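Local structure of DegQ (Legionella fallonii, 3PV2) at residues 93-96 against 97-101; 418-421 against 422-425. The protein is an HtrA-family chaperone protease, probably degrading misfolded substrate proteins inside the large self-compartmentalising 12-meric assemblies that it forms. One frame throughout, in Å; residues are numbered along the deposited sequence.

Contact 1 of 2, residues 93-96 against 97-101; sequences TNDH and VIRNA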
ATOM      1  N   THR B  93      26.505 -29.793  27.968  1.00 38.23           N
ATOM      2  CA  THR B  93      25.737 -29.371  26.830  1.00 38.49           C
ATOM      3  C   THR B  93      25.962 -27.907  26.607  1.00 39.98           C
ATOM      4  O   THR B  93      26.826 -27.318  27.260  1.00 40.59           O
ATOM      5  CB  THR B  93      24.266 -29.717  27.005  1.00 39.22           C
ATOM      6  OG1 THR B  93      23.600 -29.480  25.744  1.00 40.53           O
ATOM      7  CG2 THR B  93      23.607 -28.893  28.186  1.00 41.09           C
ATOM      8  N   ASN B  94      25.253 -27.269  25.673  1.00 41.22           N
ATOM      9  CA  ASN B  94      25.405 -25.815  25.558  1.00 40.96           C
ATOM     10  C   ASN B  94      24.563 -25.063  26.546  1.00 43.07           C
ATOM     11  O   ASN B  94      23.457 -25.482  26.863  1.00 44.91           O
ATOM     12  CB  ASN B  94      24.934 -25.363  24.231  1.00 41.76           C
ATOM     13  CG  ASN B  94      25.784 -25.896  23.092  1.00 42.93           C
ATOM     14  OD1 ASN B  94      27.034 -25.785  23.106  1.00 45.31           O
ATOM     15  ND2 ASN B  94      25.126 -26.396  22.066  1.00 44.64           N
ATOM     16  N   ASP B  95      25.009 -23.889  26.976  1.00 44.70           N
ATOM     17  CA  ASP B  95      24.125 -23.037  27.798  1.00 47.73           C
ATOM     18  C   ASP B  95      22.841 -22.636  27.065  1.00 48.74           C
ATOM     19  O   ASP B  95      21.763 -22.632  27.660  1.00 49.46           O
ATOM     20  CB  ASP B  95      24.872 -21.787  28.336  1.00 49.34           C
ATOM     21  CG  ASP B  95      24.173 -21.143  29.534  1.00 52.84           C
ATOM     22  OD1 ASP B  95      23.863 -19.947  29.437  1.00 58.71           O
ATOM     23  OD2 ASP B  95      23.931 -21.817  30.581  1.00 52.37           O
ATOM     24  N   HIS B  96      22.948 -22.270  25.785  1.00 50.57           N
ATOM     25  CA  HIS B  96      21.752 -21.859  25.033  1.00 52.21           C
ATOM     26  C   HIS B  96      20.706 -22.967  24.945  1.00 53.38           C
ATOM     27  O   HIS B  96      19.532 -22.668  24.876  1.00 55.68           O
ATOM     28  CB  HIS B  96      22.079 -21.283  23.666  1.00 51.74           C
ATOM     29  CG  HIS B  96      22.367 -22.306  22.610  1.00 49.93           C
ATOM     30  ND1 HIS B  96      23.637 -22.560  22.163  1.00 46.11           N
ATOM     31  CD2 HIS B  96      21.545 -23.090  21.866  1.00 51.01           C
ATOM     32  CE1 HIS B  96      23.594 -23.482  21.213  1.00 49.76           C
ATOM     33  NE2 HIS B  96      22.333 -23.832  21.027  1.00 48.19           N
ATOM     34  N   VAL B  97      21.117 -24.232  25.008  1.00 52.48           N
ATOM     35  CA  VAL B  97      20.150 -25.339  25.003  1.00 52.06           C
ATOM     36  C   VAL B  97      19.264 -25.300  26.253  1.00 54.25           C
ATOM     37  O   VAL B  97      18.041 -25.522  26.185  1.00 55.22           O
ATOM     38  CB  VAL B  97      20.898 -26.699  24.815  1.00 50.23           C
ATOM     39  CG1 VAL B  97      20.031 -27.922  25.088  1.00 49.97           C
ATOM     40  CG2 VAL B  97      21.464 -26.787  23.399  1.00 50.86           C
ATOM     41  N   ILE B  98      19.873 -25.056  27.411  1.00 55.38           N
ATOM     42  CA  ILE B  98      19.148 -25.147  28.674  1.00 55.75           C
ATOM     43  C   ILE B  98      18.685 -23.844  29.308  1.00 58.79           C
ATOM     44  O   ILE B  98      18.045 -23.891  30.346  1.00 58.31           O
ATOM     45  CB  ILE B  98      19.910 -25.995  29.774  1.00 55.09           C
ATOM     46  CG1 ILE B  98      21.275 -25.415  30.155  1.00 52.59           C
ATOM     47  CG2 ILE B  98      20.073 -27.431  29.307  1.00 51.46           C
ATOM     48  CD1 ILE B  98      21.284 -24.028  30.849  1.00 52.99           C
ATOM     49  N   ARG B  99      19.005 -22.702  28.721  1.00 61.33           N
ATOM     50  CA  ARG B  99      18.624 -21.458  29.357  1.00 65.10           C
ATOM     51  C   ARG B  99      17.115 -21.340  29.506  1.00 66.70           C
ATOM     52  O   ARG B  99      16.360 -21.726  28.599  1.00 66.58           O
ATOM     53  CB  ARG B  99      19.139 -20.247  28.595  1.00 66.75           C
ATOM     54  CG  ARG B  99      20.444 -19.718  29.163  1.00 71.34           C
ATOM     55  CD  ARG B  99      20.712 -18.298  28.748  1.00 74.85           C
ATOM     56  NE  ARG B  99      20.746 -18.154  27.300  1.00 76.73           N
ATOM     57  CZ  ARG B  99      21.835 -18.292  26.541  1.00 78.22           C
ATOM     58  NH1 ARG B  99      23.007 -18.625  27.079  1.00 77.94           N
ATOM     59  NH2 ARG B  99      21.748 -18.117  25.221  1.00 76.54           N
ATOM     60  N   ASN B 100      16.710 -20.772  30.648  1.00 68.05           N
ATOM     61  CA  ASN B 100      15.311 -20.563  30.996  1.00 69.76           C
ATOM     62  C   ASN B 100      14.553 -21.867  31.207  1.00 68.75           C
ATOM     63  O   ASN B 100      13.338 -21.911  31.079  1.00 70.40           O
ATOM     64  CB  ASN B 100      14.624 -19.711  29.938  1.00 71.16           C
ATOM     65  CG  ASN B 100      15.306 -18.358  29.743  1.00 73.83           C
ATOM     66  OD1 ASN B 100      15.466 -17.586  30.688  1.00 78.22           O
ATOM     67  ND2 ASN B 100      15.698 -18.063  28.513  1.00 73.91           N
ATOM     68  N   ALA B 101      15.257 -22.933  31.548  1.00 65.81           N
ATOM     69  CA  ALA B 101      14.591 -24.200  31.672  1.00 65.21           C
ATOM     70  C   ALA B 101      13.759 -24.172  32.940  1.00 65.71           C
ATOM     71  O   ALA B 101      14.211 -23.660  33.931  1.00 65.55           O
ATOM     72  CB  ALA B 101      15.593 -25.316  31.740  1.00 63.23           C
TER

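Contact 2 of 2, residues 418-421 against 422-425; sequences VTDV and KSLQ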
ATOM      1  N   VAL B 418      42.256  26.904  36.445  1.00 33.35           N
ATOM      2  CA  VAL B 418      42.829  25.670  35.936  1.00 33.26           C
ATOM      3  C   VAL B 418      43.441  25.898  34.657  1.00 33.71           C
ATOM      4  O   VAL B 418      42.763  26.407  33.753  1.00 33.94           O
ATOM      5  CB  VAL B 418      41.655  24.724  35.710  1.00 32.56           C
ATOM      6  CG1 VAL B 418      42.003  23.670  34.818  1.00 32.50           C
ATOM      7  CG2 VAL B 418      41.190  24.222  37.107  1.00 32.41           C
ATOM      8  N   THR B 419      44.721  25.545  34.505  1.00 35.61           N
ATOM      9  CA  THR B 419      45.402  25.716  33.264  1.00 37.49           C
ATOM     10  C   THR B 419      45.671  24.399  32.544  1.00 37.71           C
ATOM     11  O   THR B 419      45.306  24.223  31.414  1.00 40.15           O
ATOM     12  CB  THR B 419      46.739  26.419  33.505  1.00 40.14           C
ATOM     13  OG1 THR B 419      47.415  25.773  34.590  1.00 45.90           O
ATOM     14  CG2 THR B 419      46.468  27.901  33.913  1.00 39.86           C
ATOM     15  N   ASP B 420      46.337  23.480  33.172  1.00 37.54           N
ATOM     16  CA  ASP B 420      46.609  22.219  32.522  1.00 36.50           C
ATOM     17  C   ASP B 420      46.055  21.080  33.367  1.00 34.53           C
ATOM     18  O   ASP B 420      45.461  21.329  34.423  1.00 34.05           O
ATOM     19  CB  ASP B 420      48.103  22.124  32.237  1.00 39.56           C
ATOM     20  CG  ASP B 420      48.945  22.102  33.471  1.00 43.60           C
ATOM     21  OD1 ASP B 420      48.416  21.985  34.589  1.00 46.96           O
ATOM     22  OD2 ASP B 420      50.169  22.193  33.321  1.00 54.60           O
ATOM     23  N   VAL B 421      46.151  19.857  32.869  1.00 34.50           N
ATOM     24  CA  VAL B 421      45.527  18.740  33.503  1.00 34.10           C
ATOM     25  C   VAL B 421      46.182  18.629  34.883  1.00 34.54           C
ATOM     26  O   VAL B 421      45.493  18.507  35.886  1.00 34.14           O
ATOM     27  CB  VAL B 421      45.630  17.453  32.608  1.00 34.32           C
ATOM     28  CG1 VAL B 421      45.209  16.147  33.361  1.00 34.18           C
ATOM     29  CG2 VAL B 421      44.789  17.649  31.279  1.00 33.95           C
ATOM     30  N   LYS B 422      47.500  18.698  34.962  1.00 35.83           N
ATOM     31  CA  LYS B 422      48.152  18.625  36.262  1.00 39.00           C
ATOM     32  C   LYS B 422      47.629  19.647  37.288  1.00 37.52           C
ATOM     33  O   LYS B 422      47.528  19.263  38.455  1.00 37.77           O
ATOM     34  CB  LYS B 422      49.691  18.664  36.108  1.00 43.69           C
ATOM     35  CG  LYS B 422      50.521  18.948  37.416  1.00 52.57           C
ATOM     36  CD  LYS B 422      50.822  17.719  38.319  1.00 60.98           C
ATOM     37  CE  LYS B 422      51.952  18.036  39.357  1.00 65.81           C
ATOM     38  NZ  LYS B 422      52.122  16.954  40.397  1.00 69.51           N
ATOM     39  N   SER B 423      47.286  20.896  36.874  1.00 35.50           N
ATOM     40  CA  SER B 423      46.834  21.880  37.841  1.00 35.52           C
ATOM     41  C   SER B 423      45.506  21.420  38.420  1.00 34.51           C
ATOM     42  O   SER B 423      45.252  21.598  39.610  1.00 34.62           O
ATOM     43  CB  SER B 423      46.615  23.321  37.270  1.00 35.72           C
ATOM     44  OG  SER B 423      45.736  23.368  36.095  1.00 35.55           O
ATOM     45  N   LEU B 424      44.631  20.874  37.567  1.00 33.78           N
ATOM     46  CA  LEU B 424      43.370  20.347  38.038  1.00 33.13           C
ATOM     47  C   LEU B 424      43.528  19.138  38.994  1.00 33.39           C
ATOM     48  O   LEU B 424      42.794  18.999  39.987  1.00 33.24           O
ATOM     49  CB  LEU B 424      42.558  19.915  36.845  1.00 32.58           C
ATOM     50  CG  LEU B 424      41.205  19.335  37.241  1.00 32.07           C
ATOM     51  CD1 LEU B 424      40.271  20.319  38.050  1.00 31.86           C
ATOM     52  CD2 LEU B 424      40.501  18.705  35.961  1.00 31.77           C
ATOM     53  N   GLN B 425      44.456  18.238  38.670  1.00 33.89           N
ATOM     54  CA  GLN B 425      44.713  17.080  39.519  1.00 34.31           C
ATOM     55  C   GLN B 425      45.267  17.512  40.883  1.00 34.99           C
ATOM     56  O   GLN B 425      44.937  16.956  41.899  1.00 35.15           O
ATOM     57  CB  GLN B 425      45.726  16.133  38.846  1.00 34.94           C
ATOM     58  CG  GLN B 425      45.103  15.289  37.724  1.00 34.46           C
ATOM     59  CD  GLN B 425      46.134  14.617  36.761  1.00 35.72           C
ATOM     60  OE1 GLN B 425      47.254  15.083  36.596  1.00 35.86           O
ATOM     61  NE2 GLN B 425      45.678  13.589  36.070  1.00 35.98           N
TER

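Contact 1 of 2, residues 93-96 against 97-101
A first torsion of -161° places the Asp95 carboxylate trans to its own amide nitrogen, and a bend at chi3 (-58°) folds the Arg99 chain back to meet it. OD1 of Asp95 thereby receives NH1 of Arg99 at 2.8 Å, a salt bridge across one short helical turn. NH1 approaches OD1 from the anti side and somewhat out of the carboxylate plane; one guanidinium N-H meets one carboxylate oxygen, and the two planes stand 61° apart. NH2 of the same guanidinium lies 3.5 Å from His96 CB, while OD2 of Asp95 faces the Ile98 methyl CD1 at 3.5 Å. On the imidazole, Val97 CG2 makes an off-centre CH-pi contact, 4.2 Å from the His96 ring centroid. Weak bonds to Asp95 O from Ile98 N (3.1 Å) and Arg99 N (3.0 Å) close the turn before the chain bends away in a type II turn over Ile98 to Ala101. His96 ND1 is hydrogen-bonded to Asp126 OD2, and the His96 side chain touches Ser205, consistent with the His-Asp-Ser triad of the trypsin fold. The salt bridge thus spans the short turn that carries the probable catalytic histidine, whose ring meets an apolar Val97 methyl and is fixed at ND1 by Asp126.

Contact 2 of 2, residues 418-421 against 422-425
Lys422, in the first turn of helix 421-428, touches the preceding loop through its CB, 3.9 Å from Asp420 OD1, before its aliphatic chain bends at chi2. Ser423 carries most of the polar traffic. Its backbone N donates to Asp420 OD1 at 2.8 Å, nearly along the C-O axis of the carboxylate: this is the N-cap bond, made possible because Asp420 CG sits between its own backbone N and carbonyl carbon (chi1 64°). The Ser423 hydroxyl takes the equivalent rotamer and turns back over the loop, where OG donates to Asp420 O at 2.7 Å and accepts from Thr419 N at 2.9 Å; Thr419 OG1 adds a weak bond to the same hydroxyl oxygen. One small side chain thus ties together two successive loop residues. Leu424 N then reaches Asp420 O at 3.3 Å with an almost straight bond (165°), giving that carbonyl a second firm donor, while the Leu424 and Val418 side chains meet obliquely, CD1 to CG2 at 4.1 Å. At Gln425 the regular helical pattern takes over, N to Val421 O at 3.0 Å, and the side-chain amide lies against Val421 CG1 on its way to Glu378 of the second subunit, which NE2 bonds. Within this second PDZ domain, Leu424 and Val418 pack against Val388 of strand 384-393 and Ala413 of strand 409-413, whereas Val421 joins Leu424 on Leu372 of strand 370-378, the strand that together with this helix would flank the ligand groove of a canonical PDZ domain.

Both contacts are local: contact 1 spans a complete one-turn helix and the turn that leaves it, contact 2 the N-terminal end of a longer helix. Contact 1 is largely buried beside the first barrel of the protease domain, against strands 32-40 and 127-131; contact 2 is only partly buried, at the start of helix 421-428 in the second PDZ domain. Their centres lie about 52 Å apart on opposite sides of the chain's centre, and they share no helix or strand. The chemistry follows the place: an ionic pair joins apolar packing against the barrel in contact 1, whereas hydrogen bonds dominate the helix start in contact 2, which adds a polar partner in another subunit.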